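Local coordinates for endonuclease V (PDB 3GA2), which probably takes part in repair of deaminated bases, cleaving double-stranded DNA at the second phosphodiester bond 3' to a deoxyinosine, with magnesium as cofactor, at residues 11-21 with 86-94; 147-155 with 168-176. The protein carries 1 engineered substitution. All blocks are in the same frame, centred on the assembly; numbering follows the deposited sequence.

Interaction 1: residues 11-21 with 86-94; sequences MKKEQDFLQVQ and YVSGFLAFR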
HETATM    1  N   MSE A  11      21.209   2.629  -3.317  1.00 37.65           N
HETATM    2  CA  MSE A  11      21.060   3.475  -4.497  1.00 36.38           C
HETATM    3  C   MSE A  11      21.515   4.910  -4.230  1.00 34.96           C
HETATM    4  O   MSE A  11      21.224   5.468  -3.172  1.00 33.82           O
HETATM    5  CB  MSE A  11      19.599   3.498  -4.962  1.00 35.31           C
HETATM    6  CG  MSE A  11      19.044   2.171  -5.482  1.00 29.23           C
HETATM    7 SE   MSE A  11      18.763   0.811  -4.130  1.00 42.32          SE
HETATM    8  CE  MSE A  11      20.092  -0.459  -4.720  1.00 26.09           C
ATOM      9  N   LYS A  12      22.218   5.504  -5.194  1.00 39.32           N
ATOM     10  CA  LYS A  12      22.696   6.878  -5.054  1.00 39.88           C
ATOM     11  C   LYS A  12      21.951   7.814  -6.006  1.00 38.27           C
ATOM     12  O   LYS A  12      21.004   8.490  -5.608  1.00 41.86           O
ATOM     13  CB  LYS A  12      24.200   6.965  -5.334  1.00 41.23           C
ATOM     14  CG  LYS A  12      24.951   5.648  -5.241  1.00 43.16           C
ATOM     15  CD  LYS A  12      25.208   5.082  -6.630  1.00 44.01           C
ATOM     16  CE  LYS A  12      25.867   3.718  -6.570  1.00 46.51           C
ATOM     17  NZ  LYS A  12      26.141   3.193  -7.934  1.00 48.67           N
ATOM     18  N   LYS A  13      22.383   7.851  -7.261  1.00 38.81           N
ATOM     19  CA  LYS A  13      21.754   8.709  -8.262  1.00 41.58           C
ATOM     20  C   LYS A  13      20.429   8.117  -8.736  1.00 39.64           C
ATOM     21  O   LYS A  13      20.137   6.950  -8.479  1.00 43.53           O
ATOM     22  CB  LYS A  13      22.698   8.899  -9.450  1.00 44.14           C
ATOM     23  CG  LYS A  13      23.256   7.604 -10.018  1.00 38.31           C
ATOM     24  CD  LYS A  13      24.226   7.876 -11.154  1.00 46.25           C
ATOM     25  CE  LYS A  13      24.862   6.590 -11.658  1.00 54.05           C
ATOM     26  NZ  LYS A  13      25.672   5.918 -10.602  1.00 54.72           N
ATOM     27  N   GLU A  14      19.632   8.920  -9.433  1.00 38.11           N
ATOM     28  CA  GLU A  14      18.340   8.456  -9.915  1.00 41.23           C
ATOM     29  C   GLU A  14      18.473   7.241 -10.826  1.00 41.00           C
ATOM     30  O   GLU A  14      17.547   6.437 -10.938  1.00 40.05           O
ATOM     31  CB  GLU A  14      17.609   9.571 -10.658  1.00 40.11           C
ATOM     32  CG  GLU A  14      18.120   9.836 -12.053  1.00 44.57           C
ATOM     33  CD  GLU A  14      17.155  10.678 -12.860  1.00 48.19           C
ATOM     34  OE1 GLU A  14      16.970  11.863 -12.520  1.00 50.56           O
ATOM     35  OE2 GLU A  14      16.571  10.148 -13.828  1.00 52.42           O
ATOM     36  N   GLN A  15      19.623   7.108 -11.478  1.00 42.99           N
ATOM     37  CA  GLN A  15      19.868   5.980 -12.372  1.00 42.30           C
ATOM     38  C   GLN A  15      19.756   4.656 -11.625  1.00 37.65           C
ATOM     39  O   GLN A  15      19.205   3.684 -12.144  1.00 35.24           O
ATOM     40  CB  GLN A  15      21.262   6.096 -12.997  1.00 43.91           C
ATOM     41  CG  GLN A  15      21.685   4.874 -13.803  1.00 55.98           C
ATOM     42  CD  GLN A  15      20.834   4.658 -15.041  1.00 63.96           C
ATOM     43  OE1 GLN A  15      20.987   3.657 -15.745  1.00 62.25           O
ATOM     44  NE2 GLN A  15      19.935   5.598 -15.318  1.00 65.28           N
ATOM     45  N   ASP A  16      20.288   4.626 -10.406  1.00 33.28           N
ATOM     46  CA  ASP A  16      20.258   3.424  -9.581  1.00 30.35           C
ATOM     47  C   ASP A  16      18.816   2.999  -9.301  1.00 27.01           C
ATOM     48  O   ASP A  16      18.457   1.834  -9.475  1.00 20.14           O
ATOM     49  CB  ASP A  16      20.980   3.676  -8.250  1.00 32.06           C
ATOM     50  CG  ASP A  16      22.379   4.248  -8.433  1.00 41.44           C
ATOM     51  OD1 ASP A  16      23.207   3.609  -9.116  1.00 37.98           O
ATOM     52  OD2 ASP A  16      22.647   5.339  -7.883  1.00 45.76           O
ATOM     53  N   PHE A  17      17.996   3.953  -8.868  1.00 25.21           N
ATOM     54  CA  PHE A  17      16.599   3.679  -8.558  1.00 25.59           C
ATOM     55  C   PHE A  17      15.825   3.175  -9.779  1.00 28.71           C
ATOM     56  O   PHE A  17      15.037   2.233  -9.675  1.00 26.24           O
ATOM     57  CB  PHE A  17      15.920   4.930  -7.992  1.00 22.53           C
ATOM     58  CG  PHE A  17      16.528   5.423  -6.708  1.00 34.91           C
ATOM     59  CD1 PHE A  17      17.610   6.300  -6.725  1.00 37.07           C
ATOM     60  CD2 PHE A  17      16.035   4.991  -5.480  1.00 39.12           C
ATOM     61  CE1 PHE A  17      18.194   6.737  -5.537  1.00 42.49           C
ATOM     62  CE2 PHE A  17      16.610   5.421  -4.283  1.00 45.34           C
ATOM     63  CZ  PHE A  17      17.693   6.298  -4.312  1.00 44.39           C
ATOM     64  N   LEU A  18      16.048   3.796 -10.934  1.00 26.31           N
ATOM     65  CA  LEU A  18      15.356   3.382 -12.152  1.00 27.66           C
ATOM     66  C   LEU A  18      15.707   1.961 -12.558  1.00 25.18           C
ATOM     67  O   LEU A  18      14.855   1.217 -13.050  1.00 19.95           O
ATOM     68  CB  LEU A  18      15.677   4.321 -13.320  1.00 32.57           C
ATOM     69  CG  LEU A  18      14.756   5.520 -13.541  1.00 33.16           C
ATOM     70  CD1 LEU A  18      13.310   5.038 -13.651  1.00 36.46           C
ATOM     71  CD2 LEU A  18      14.903   6.496 -12.405  1.00 39.68           C
ATOM     72  N   GLN A  19      16.962   1.584 -12.356  1.00 30.65           N
ATOM     73  CA  GLN A  19      17.410   0.248 -12.721  1.00 26.49           C
ATOM     74  C   GLN A  19      16.707  -0.804 -11.874  1.00 25.27           C
ATOM     75  O   GLN A  19      16.316  -1.855 -12.377  1.00 22.35           O
ATOM     76  CB  GLN A  19      18.925   0.131 -12.549  1.00 28.34           C
ATOM     77  CG  GLN A  19      19.516  -1.063 -13.276  1.00 42.54           C
ATOM     78  CD  GLN A  19      19.455  -0.910 -14.788  1.00 49.89           C
ATOM     79  OE1 GLN A  19      19.696  -1.862 -15.530  1.00 54.55           O
ATOM     80  NE2 GLN A  19      19.140   0.297 -15.252  1.00 54.09           N
ATOM     81  N   VAL A  20      16.553  -0.523 -10.583  1.00 28.49           N
ATOM     82  CA  VAL A  20      15.881  -1.452  -9.680  1.00 27.22           C
ATOM     83  C   VAL A  20      14.413  -1.584 -10.087  1.00 17.38           C
ATOM     84  O   VAL A  20      13.897  -2.689 -10.192  1.00 16.73           O
ATOM     85  CB  VAL A  20      15.964  -0.973  -8.207  1.00 31.60           C
ATOM     86  CG1 VAL A  20      15.195  -1.927  -7.298  1.00 31.34           C
ATOM     87  CG2 VAL A  20      17.420  -0.899  -7.765  1.00 29.18           C
ATOM     88  N   GLN A  21      13.749  -0.456 -10.328  1.00 20.96           N
ATOM     89  CA  GLN A  21      12.345  -0.485 -10.718  1.00 21.95           C
ATOM     90  C   GLN A  21      12.134  -1.259 -12.010  1.00 25.84           C
ATOM     91  O   GLN A  21      11.257  -2.120 -12.096  1.00 24.58           O
ATOM     92  CB  GLN A  21      11.789   0.928 -10.906  1.00 17.96           C
ATOM     93  CG  GLN A  21      11.758   1.768  -9.649  1.00 17.70           C
ATOM     94  CD  GLN A  21      10.986   3.059  -9.835  1.00 21.83           C
ATOM     95  OE1 GLN A  21      11.034   3.680 -10.903  1.00 28.31           O
ATOM     96  NE2 GLN A  21      10.283   3.482  -8.790  1.00 16.36           N
ATOM     97  N   TYR A  86      17.745  12.225  -1.637  1.00 58.36           N
ATOM     98  CA  TYR A  86      18.820  12.859  -2.393  1.00 57.20           C
ATOM     99  C   TYR A  86      18.361  12.929  -3.848  1.00 58.95           C
ATOM    100  O   TYR A  86      18.941  13.640  -4.669  1.00 55.14           O
ATOM    101  CB  TYR A  86      20.108  12.033  -2.267  1.00 61.36           C
ATOM    102  CG  TYR A  86      21.388  12.793  -2.562  1.00 64.52           C
ATOM    103  CD1 TYR A  86      21.551  14.116  -2.143  1.00 67.30           C
ATOM    104  CD2 TYR A  86      22.457  12.174  -3.214  1.00 64.37           C
ATOM    105  CE1 TYR A  86      22.747  14.804  -2.368  1.00 65.13           C
ATOM    106  CE2 TYR A  86      23.658  12.856  -3.444  1.00 65.18           C
ATOM    107  CZ  TYR A  86      23.795  14.169  -3.017  1.00 61.61           C
ATOM    108  OH  TYR A  86      24.974  14.843  -3.236  1.00 45.72           O
ATOM    109  N   VAL A  87      17.301  12.181  -4.142  1.00 53.71           N
ATOM    110  CA  VAL A  87      16.702  12.135  -5.470  1.00 53.77           C
ATOM    111  C   VAL A  87      15.204  12.366  -5.295  1.00 55.15           C
ATOM    112  O   VAL A  87      14.717  12.441  -4.166  1.00 62.05           O
ATOM    113  CB  VAL A  87      16.928  10.764  -6.142  1.00 54.54           C
ATOM    114  CG1 VAL A  87      18.419  10.504  -6.307  1.00 48.14           C
ATOM    115  CG2 VAL A  87      16.292   9.665  -5.306  1.00 59.30           C
ATOM    116  N   SER A  88      14.472  12.482  -6.398  1.00 53.51           N
ATOM    117  CA  SER A  88      13.028  12.704  -6.322  1.00 43.66           C
ATOM    118  C   SER A  88      12.229  11.709  -7.151  1.00 37.75           C
ATOM    119  O   SER A  88      12.632  11.342  -8.253  1.00 33.27           O
ATOM    120  CB  SER A  88      12.682  14.124  -6.779  1.00 50.80           C
ATOM    121  OG  SER A  88      13.054  15.083  -5.804  1.00 53.91           O
ATOM    122  N   GLY A  89      11.094  11.279  -6.610  1.00 30.80           N
ATOM    123  CA  GLY A  89      10.245  10.343  -7.320  1.00 32.86           C
ATOM    124  C   GLY A  89      10.401   8.894  -6.904  1.00 31.23           C
ATOM    125  O   GLY A  89       9.962   8.000  -7.626  1.00 31.72           O
ATOM    126  N   PHE A  90      11.018   8.647  -5.751  1.00 26.51           N
ATOM    127  CA  PHE A  90      11.200   7.276  -5.290  1.00 24.10           C
ATOM    128  C   PHE A  90      10.873   7.094  -3.818  1.00 17.91           C
ATOM    129  O   PHE A  90      11.673   6.556  -3.060  1.00 28.07           O
ATOM    130  CB  PHE A  90      12.630   6.812  -5.556  1.00 17.50           C
ATOM    131  CG  PHE A  90      13.100   7.088  -6.947  1.00 29.33           C
ATOM    132  CD1 PHE A  90      13.789   8.262  -7.237  1.00 32.15           C
ATOM    133  CD2 PHE A  90      12.839   6.189  -7.976  1.00 28.32           C
ATOM    134  CE1 PHE A  90      14.209   8.540  -8.533  1.00 30.78           C
ATOM    135  CE2 PHE A  90      13.255   6.456  -9.277  1.00 27.25           C
ATOM    136  CZ  PHE A  90      13.944   7.636  -9.557  1.00 32.78           C
ATOM    137  N   LEU A  91       9.686   7.536  -3.422  1.00 22.97           N
ATOM    138  CA  LEU A  91       9.246   7.422  -2.040  1.00 24.13           C
ATOM    139  C   LEU A  91       9.319   5.987  -1.527  1.00 23.29           C
ATOM    140  O   LEU A  91       9.797   5.740  -0.421  1.00 21.95           O
ATOM    141  CB  LEU A  91       7.813   7.929  -1.910  1.00 26.27           C
ATOM    142  CG  LEU A  91       7.216   7.881  -0.504  1.00 32.71           C
ATOM    143  CD1 LEU A  91       8.042   8.754   0.438  1.00 28.84           C
ATOM    144  CD2 LEU A  91       5.770   8.356  -0.551  1.00 32.00           C
ATOM    145  N   ALA A  92       8.843   5.046  -2.336  1.00 21.17           N
ATOM    146  CA  ALA A  92       8.839   3.639  -1.957  1.00 20.71           C
ATOM    147  C   ALA A  92      10.183   3.148  -1.430  1.00 26.19           C
ATOM    148  O   ALA A  92      10.233   2.356  -0.486  1.00 14.05           O
ATOM    149  CB  ALA A  92       8.403   2.784  -3.133  1.00 20.25           C
ATOM    150  N   PHE A  93      11.275   3.611  -2.035  1.00 26.72           N
ATOM    151  CA  PHE A  93      12.599   3.181  -1.595  1.00 24.39           C
ATOM    152  C   PHE A  93      12.919   3.619  -0.171  1.00 22.37           C
ATOM    153  O   PHE A  93      13.563   2.884   0.578  1.00 22.11           O
ATOM    154  CB  PHE A  93      13.690   3.689  -2.545  1.00 20.63           C
ATOM    155  CG  PHE A  93      13.694   3.007  -3.884  1.00 21.19           C
ATOM    156  CD1 PHE A  93      12.780   3.371  -4.868  1.00 15.78           C
ATOM    157  CD2 PHE A  93      14.608   1.994  -4.161  1.00 19.44           C
ATOM    158  CE1 PHE A  93      12.777   2.736  -6.109  1.00 18.22           C
ATOM    159  CE2 PHE A  93      14.611   1.354  -5.398  1.00 18.14           C
ATOM    160  CZ  PHE A  93      13.695   1.725  -6.375  1.00 16.88           C
ATOM    161  N   ARG A  94      12.475   4.808   0.218  1.00 20.53           N
ATOM    162  CA  ARG A  94      12.753   5.258   1.573  1.00 30.54           C
ATOM    163  C   ARG A  94      11.704   4.808   2.579  1.00 31.98           C
ATOM    164  O   ARG A  94      11.735   5.214   3.739  1.00 26.78           O
ATOM    165  CB  ARG A  94      12.915   6.781   1.626  1.00 31.67           C
ATOM    166  CG  ARG A  94      11.798   7.592   1.020  1.00 38.59           C
ATOM    167  CD  ARG A  94      12.040   9.078   1.284  1.00 48.98           C
ATOM    168  NE  ARG A  94      11.144   9.938   0.517  1.00 53.14           N
ATOM    169  CZ  ARG A  94      11.248  10.152  -0.791  1.00 50.64           C
ATOM    170  NH1 ARG A  94      12.216   9.569  -1.487  1.00 48.05           N
ATOM    171  NH2 ARG A  94      10.384  10.952  -1.402  1.00 47.15           N
TER
HETATM  172  O   HOH W   1       9.383   6.225  -9.532  1.00 28.39           O
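F17, in the first turns of a helix that begins at E14, faces the irregular segment 86-94, and the two backbones come nearest at E14 and V87, whose CA atoms lie 6.0 Å apart. With no direct hydrogen bond across it, the contact rests on an aromatic cluster of F17, F90 and F93. F17 carries its CG anti to the carbonyl carbon (chi1 -61°), which directs the ring between M11 CB on one face and V87 CG2 on the other, the latter 3.9 Å from the F17 centroid. The ring stacks offset on F90, planes at 26°, while its edge turns toward the face of F93 in a T-shaped pair with planes at 83°. F17 CB also makes a CH-pi contact with the F90 ring, 3.4 Å from its centroid. L18 CD2 and Q21 NE2 approach the edge of F90, and V20 CG1 lies at that of F93, 3.8 Å from CE2. A water bridges the segments, accepting from Q21 NE2 at 3.0 Å and donating to G89 O at 2.7 Å. Helix 14-25 is thereby packed on the loop between strand 72-81 and helix 96-105, where F93 also meets H131 of helix 128-136 edge-to-face.

Interaction 2: residues 147-155 with 168-176; sequences YLKIKGCDF and IIIDGEVYG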
ATOM      1  N   TYR A 147      -5.342  10.896  -6.166  1.00 16.19           N
ATOM      2  CA  TYR A 147      -5.109  10.454  -7.528  1.00 15.72           C
ATOM      3  C   TYR A 147      -3.795  10.925  -8.124  1.00 19.85           C
ATOM      4  O   TYR A 147      -3.496  12.117  -8.139  1.00 25.67           O
ATOM      5  CB  TYR A 147      -6.251  10.922  -8.428  1.00 13.43           C
ATOM      6  CG  TYR A 147      -6.080  10.523  -9.879  1.00 13.40           C
ATOM      7  CD1 TYR A 147      -6.128   9.184 -10.265  1.00 15.20           C
ATOM      8  CD2 TYR A 147      -5.887  11.491 -10.867  1.00 19.15           C
ATOM      9  CE1 TYR A 147      -5.993   8.816 -11.602  1.00 23.55           C
ATOM     10  CE2 TYR A 147      -5.749  11.138 -12.206  1.00 21.02           C
ATOM     11  CZ  TYR A 147      -5.806   9.799 -12.566  1.00 24.17           C
ATOM     12  OH  TYR A 147      -5.684   9.453 -13.887  1.00 25.44           O
ATOM     13  N   LEU A 148      -3.018   9.972  -8.625  1.00 23.84           N
ATOM     14  CA  LEU A 148      -1.743  10.264  -9.264  1.00 29.36           C
ATOM     15  C   LEU A 148      -2.005  10.358 -10.768  1.00 28.07           C
ATOM     16  O   LEU A 148      -2.218   9.339 -11.428  1.00 23.79           O
ATOM     17  CB  LEU A 148      -0.751   9.135  -8.979  1.00 34.90           C
ATOM     18  CG  LEU A 148       0.653   9.307  -9.565  1.00 33.28           C
ATOM     19  CD1 LEU A 148       1.318  10.538  -8.963  1.00 34.99           C
ATOM     20  CD2 LEU A 148       1.478   8.062  -9.273  1.00 38.23           C
ATOM     21  N   LYS A 149      -2.002  11.576 -11.303  1.00 17.99           N
ATOM     22  CA  LYS A 149      -2.262  11.789 -12.724  1.00 20.36           C
ATOM     23  C   LYS A 149      -1.059  11.411 -13.598  1.00 22.14           C
ATOM     24  O   LYS A 149       0.003  12.027 -13.520  1.00 14.59           O
ATOM     25  CB  LYS A 149      -2.658  13.251 -12.964  1.00 13.93           C
ATOM     26  CG  LYS A 149      -3.278  13.502 -14.325  1.00 15.00           C
ATOM     27  CD  LYS A 149      -3.727  14.944 -14.470  1.00 17.50           C
ATOM     28  CE  LYS A 149      -4.267  15.212 -15.861  1.00 21.20           C
ATOM     29  NZ  LYS A 149      -4.450  16.662 -16.096  1.00 26.81           N
ATOM     30  N   ILE A 150      -1.245  10.399 -14.441  1.00 18.88           N
ATOM     31  CA  ILE A 150      -0.180   9.891 -15.307  1.00 17.76           C
ATOM     32  C   ILE A 150      -0.425  10.129 -16.801  1.00 17.83           C
ATOM     33  O   ILE A 150      -1.528   9.908 -17.301  1.00 18.67           O
ATOM     34  CB  ILE A 150      -0.007   8.370 -15.087  1.00 21.66           C
ATOM     35  CG1 ILE A 150       0.149   8.078 -13.589  1.00 18.48           C
ATOM     36  CG2 ILE A 150       1.206   7.853 -15.868  1.00 23.93           C
ATOM     37  CD1 ILE A 150       0.031   6.592 -13.225  1.00 15.09           C
ATOM     38  N   LYS A 151       0.607  10.572 -17.514  1.00 19.89           N
ATOM     39  CA  LYS A 151       0.479  10.804 -18.954  1.00 24.52           C
ATOM     40  C   LYS A 151      -0.583  11.853 -19.257  1.00 25.40           C
ATOM     41  O   LYS A 151      -1.099  11.913 -20.376  1.00 29.03           O
ATOM     42  CB  LYS A 151       0.085   9.502 -19.656  1.00 28.80           C
ATOM     43  CG  LYS A 151       1.140   8.885 -20.551  1.00 41.74           C
ATOM     44  CD  LYS A 151       2.338   8.399 -19.767  1.00 41.91           C
ATOM     45  CE  LYS A 151       3.123   7.379 -20.578  1.00 43.70           C
ATOM     46  NZ  LYS A 151       3.427   7.876 -21.953  1.00 49.59           N
ATOM     47  N   GLY A 152      -0.924  12.664 -18.262  1.00 19.82           N
ATOM     48  CA  GLY A 152      -1.934  13.685 -18.466  1.00 21.29           C
ATOM     49  C   GLY A 152      -3.322  13.083 -18.573  1.00 24.59           C
ATOM     50  O   GLY A 152      -4.241  13.698 -19.114  1.00 27.50           O
ATOM     51  N   CYS A 153      -3.479  11.873 -18.050  1.00 24.86           N
ATOM     52  CA  CYS A 153      -4.761  11.181 -18.098  1.00 20.64           C
ATOM     53  C   CYS A 153      -5.580  11.404 -16.836  1.00 21.00           C
ATOM     54  O   CYS A 153      -5.082  11.249 -15.723  1.00 17.22           O
ATOM     55  CB  CYS A 153      -4.533   9.684 -18.306  1.00 20.44           C
ATOM     56  SG  CYS A 153      -3.815   9.285 -19.918  1.00 32.57           S
ATOM     57  N   ASP A 154      -6.839  11.774 -17.018  1.00 21.38           N
ATOM     58  CA  ASP A 154      -7.716  12.011 -15.888  1.00 22.90           C
ATOM     59  C   ASP A 154      -8.701  10.860 -15.781  1.00 25.96           C
ATOM     60  O   ASP A 154      -9.042  10.227 -16.781  1.00 27.59           O
ATOM     61  CB  ASP A 154      -8.463  13.332 -16.060  1.00 41.83           C
ATOM     62  CG  ASP A 154      -9.363  13.645 -14.883  1.00 57.96           C
ATOM     63  OD1 ASP A 154      -8.871  13.633 -13.732  1.00 56.59           O
ATOM     64  OD2 ASP A 154     -10.564  13.904 -15.109  1.00 71.08           O
ATOM     65  N   PHE A 155      -9.154  10.589 -14.566  1.00 19.03           N
ATOM     66  CA  PHE A 155     -10.088   9.500 -14.345  1.00 24.01           C
ATOM     67  C   PHE A 155     -11.528   9.968 -14.472  1.00 24.06           C
ATOM     68  O   PHE A 155     -11.811  11.168 -14.442  1.00 23.82           O
ATOM     69  CB  PHE A 155      -9.860   8.892 -12.958  1.00 17.45           C
ATOM     70  CG  PHE A 155     -10.228   9.804 -11.825  1.00 18.28           C
ATOM     71  CD1 PHE A 155     -11.531   9.836 -11.339  1.00 13.51           C
ATOM     72  CD2 PHE A 155      -9.271  10.631 -11.241  1.00 15.58           C
ATOM     73  CE1 PHE A 155     -11.878  10.674 -10.289  1.00 20.27           C
ATOM     74  CE2 PHE A 155      -9.608  11.476 -10.187  1.00 18.18           C
ATOM     75  CZ  PHE A 155     -10.915  11.498  -9.708  1.00 17.76           C
ATOM     76  N   ILE A 168      -9.175   3.255 -14.766  1.00 10.99           N
ATOM     77  CA  ILE A 168      -8.268   4.331 -15.122  1.00  6.47           C
ATOM     78  C   ILE A 168      -7.402   3.720 -16.210  1.00  6.15           C
ATOM     79  O   ILE A 168      -6.577   2.853 -15.936  1.00  9.28           O
ATOM     80  CB  ILE A 168      -7.403   4.723 -13.928  1.00  8.40           C
ATOM     81  CG1 ILE A 168      -8.305   5.174 -12.782  1.00  2.17           C
ATOM     82  CG2 ILE A 168      -6.423   5.826 -14.329  1.00 10.08           C
ATOM     83  CD1 ILE A 168      -7.600   5.257 -11.442  1.00  1.63           C
ATOM     84  N   ILE A 169      -7.611   4.157 -17.447  1.00  8.97           N
ATOM     85  CA  ILE A 169      -6.869   3.612 -18.569  1.00 13.67           C
ATOM     86  C   ILE A 169      -5.891   4.614 -19.173  1.00 18.23           C
ATOM     87  O   ILE A 169      -6.230   5.775 -19.406  1.00 21.74           O
ATOM     88  CB  ILE A 169      -7.845   3.092 -19.651  1.00 12.55           C
ATOM     89  CG1 ILE A 169      -8.887   2.169 -19.000  1.00 17.91           C
ATOM     90  CG2 ILE A 169      -7.076   2.324 -20.724  1.00 20.71           C
ATOM     91  CD1 ILE A 169      -9.889   1.556 -19.966  1.00  9.99           C
ATOM     92  N   ILE A 170      -4.667   4.149 -19.411  1.00  9.60           N
ATOM     93  CA  ILE A 170      -3.601   4.968 -19.977  1.00 12.59           C
ATOM     94  C   ILE A 170      -2.916   4.138 -21.057  1.00 11.93           C
ATOM     95  O   ILE A 170      -2.480   3.016 -20.801  1.00 13.08           O
ATOM     96  CB  ILE A 170      -2.584   5.353 -18.878  1.00 17.56           C
ATOM     97  CG1 ILE A 170      -3.305   6.112 -17.759  1.00 18.34           C
ATOM     98  CG2 ILE A 170      -1.477   6.216 -19.450  1.00 22.54           C
ATOM     99  CD1 ILE A 170      -2.436   6.420 -16.584  1.00 27.52           C
ATOM    100  N   ASP A 171      -2.830   4.682 -22.267  1.00 12.22           N
ATOM    101  CA  ASP A 171      -2.214   3.966 -23.388  1.00 16.69           C
ATOM    102  C   ASP A 171      -2.914   2.633 -23.638  1.00 10.92           C
ATOM    103  O   ASP A 171      -2.280   1.660 -24.048  1.00 15.00           O
ATOM    104  CB  ASP A 171      -0.725   3.696 -23.131  1.00 14.65           C
ATOM    105  CG  ASP A 171       0.102   4.967 -23.082  1.00 23.84           C
ATOM    106  OD1 ASP A 171      -0.147   5.871 -23.910  1.00 22.07           O
ATOM    107  OD2 ASP A 171       1.011   5.049 -22.229  1.00 21.92           O
ATOM    108  N   GLY A 172      -4.215   2.578 -23.381  1.00 10.93           N
ATOM    109  CA  GLY A 172      -4.952   1.344 -23.611  1.00 11.88           C
ATOM    110  C   GLY A 172      -4.712   0.274 -22.562  1.00 14.83           C
ATOM    111  O   GLY A 172      -5.062  -0.885 -22.765  1.00 11.83           O
ATOM    112  N   GLU A 173      -4.111   0.655 -21.440  1.00 15.49           N
ATOM    113  CA  GLU A 173      -3.855  -0.298 -20.368  1.00 17.76           C
ATOM    114  C   GLU A 173      -4.539   0.134 -19.085  1.00 12.36           C
ATOM    115  O   GLU A 173      -4.604   1.324 -18.771  1.00 12.96           O
ATOM    116  CB  GLU A 173      -2.351  -0.455 -20.139  1.00 23.80           C
ATOM    117  CG  GLU A 173      -1.707  -1.425 -21.113  1.00 36.97           C
ATOM    118  CD  GLU A 173      -0.225  -1.619 -20.872  1.00 42.32           C
ATOM    119  OE1 GLU A 173       0.173  -1.777 -19.697  1.00 37.07           O
ATOM    120  OE2 GLU A 173       0.540  -1.629 -21.864  1.00 36.90           O
ATOM    121  N   VAL A 174      -5.066  -0.836 -18.348  1.00 14.25           N
ATOM    122  CA  VAL A 174      -5.743  -0.533 -17.098  1.00 17.05           C
ATOM    123  C   VAL A 174      -4.738  -0.414 -15.960  1.00 11.95           C
ATOM    124  O   VAL A 174      -4.143  -1.408 -15.548  1.00 15.81           O
ATOM    125  CB  VAL A 174      -6.755  -1.630 -16.722  1.00 11.72           C
ATOM    126  CG1 VAL A 174      -7.352  -1.320 -15.356  1.00 12.37           C
ATOM    127  CG2 VAL A 174      -7.846  -1.718 -17.772  1.00 14.18           C
ATOM    128  N   TYR A 175      -4.548   0.796 -15.449  1.00  9.79           N
ATOM    129  CA  TYR A 175      -3.616   0.998 -14.341  1.00 18.96           C
ATOM    130  C   TYR A 175      -4.263   0.718 -12.992  1.00 11.37           C
ATOM    131  O   TYR A 175      -3.591   0.293 -12.051  1.00 16.96           O
ATOM    132  CB  TYR A 175      -3.062   2.426 -14.337  1.00 11.44           C
ATOM    133  CG  TYR A 175      -1.900   2.650 -15.280  1.00  8.53           C
ATOM    134  CD1 TYR A 175      -0.732   3.281 -14.836  1.00 15.97           C
ATOM    135  CD2 TYR A 175      -1.965   2.248 -16.612  1.00 11.17           C
ATOM    136  CE1 TYR A 175       0.344   3.506 -15.695  1.00 15.35           C
ATOM    137  CE2 TYR A 175      -0.896   2.468 -17.481  1.00 11.84           C
ATOM    138  CZ  TYR A 175       0.252   3.092 -17.019  1.00 16.11           C
ATOM    139  OH  TYR A 175       1.312   3.279 -17.870  1.00 19.70           O
ATOM    140  N   GLY A 176      -5.566   0.966 -12.904  1.00 10.90           N
ATOM    141  CA  GLY A 176      -6.291   0.749 -11.665  1.00  9.58           C
ATOM    142  C   GLY A 176      -7.723   1.253 -11.781  1.00 10.35           C
ATOM    143  O   GLY A 176      -8.232   1.421 -12.887  1.00  8.06           O
TER
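I170 and I168 of a beta hairpin, strands 165-170 and 173-179 joined by a type I' turn from I170 to E173, pack against the loop 147-155, which makes its own type I' turn from I150 to C153. The contact is mainly apolar. I170 CD1 presses against I150 CB at 3.5 Å, a tight carbon pair, and the two side chains cross at about a right angle; I170 CG1 touches C153 CB at 3.8 Å. Beyond them, I150 CD1 reaches Y175 CD1 at 3.8 Å. I168 CD1 lies at the edge of the Y147 ring, and I168 CG1 meets F155 CB. F155 turns its edge to the Y147 ring, CD2 standing over the ring's centre, and both rings also meet F189. An alanine in place of Y147 would probably leave C153 O without its hydroxyl donor and take away the ring that F155 CD2 and I168 CD1 rest against. Polar contact is sparse: a long salt bridge joins K151 NZ and D171 OD2 at 3.7 Å, between the two turns. Within the loop, Y147 has CG anti to the backbone N (chi1 179°), which swings the ring across so that OH donates to C153 O at 2.6 Å from above the carbonyl plane, 45° out of it.

From the N terminus, the chain enters helix 14-25, runs through strands 41-52, 55-66 and 72-81, and returns at 86-94, closing a loop of 64 intervening residues at interaction 1. It then passes through helix 96-105, strand 113-116, helix 128-136 and strand 140-144 before reaching interaction 2, whose segments are separated by just 12 residues. The two loops follow in series, neither nesting nor crossing, and the nearest atoms of the two contacts are about 9 Å apart. Interaction 1 joins the first helix to the connection leaving edge strand 72-81; interaction 2 fastens the loop after central strand 140-144 onto the hairpin containing the opposite edge strand, 165-170, of the mixed sheet.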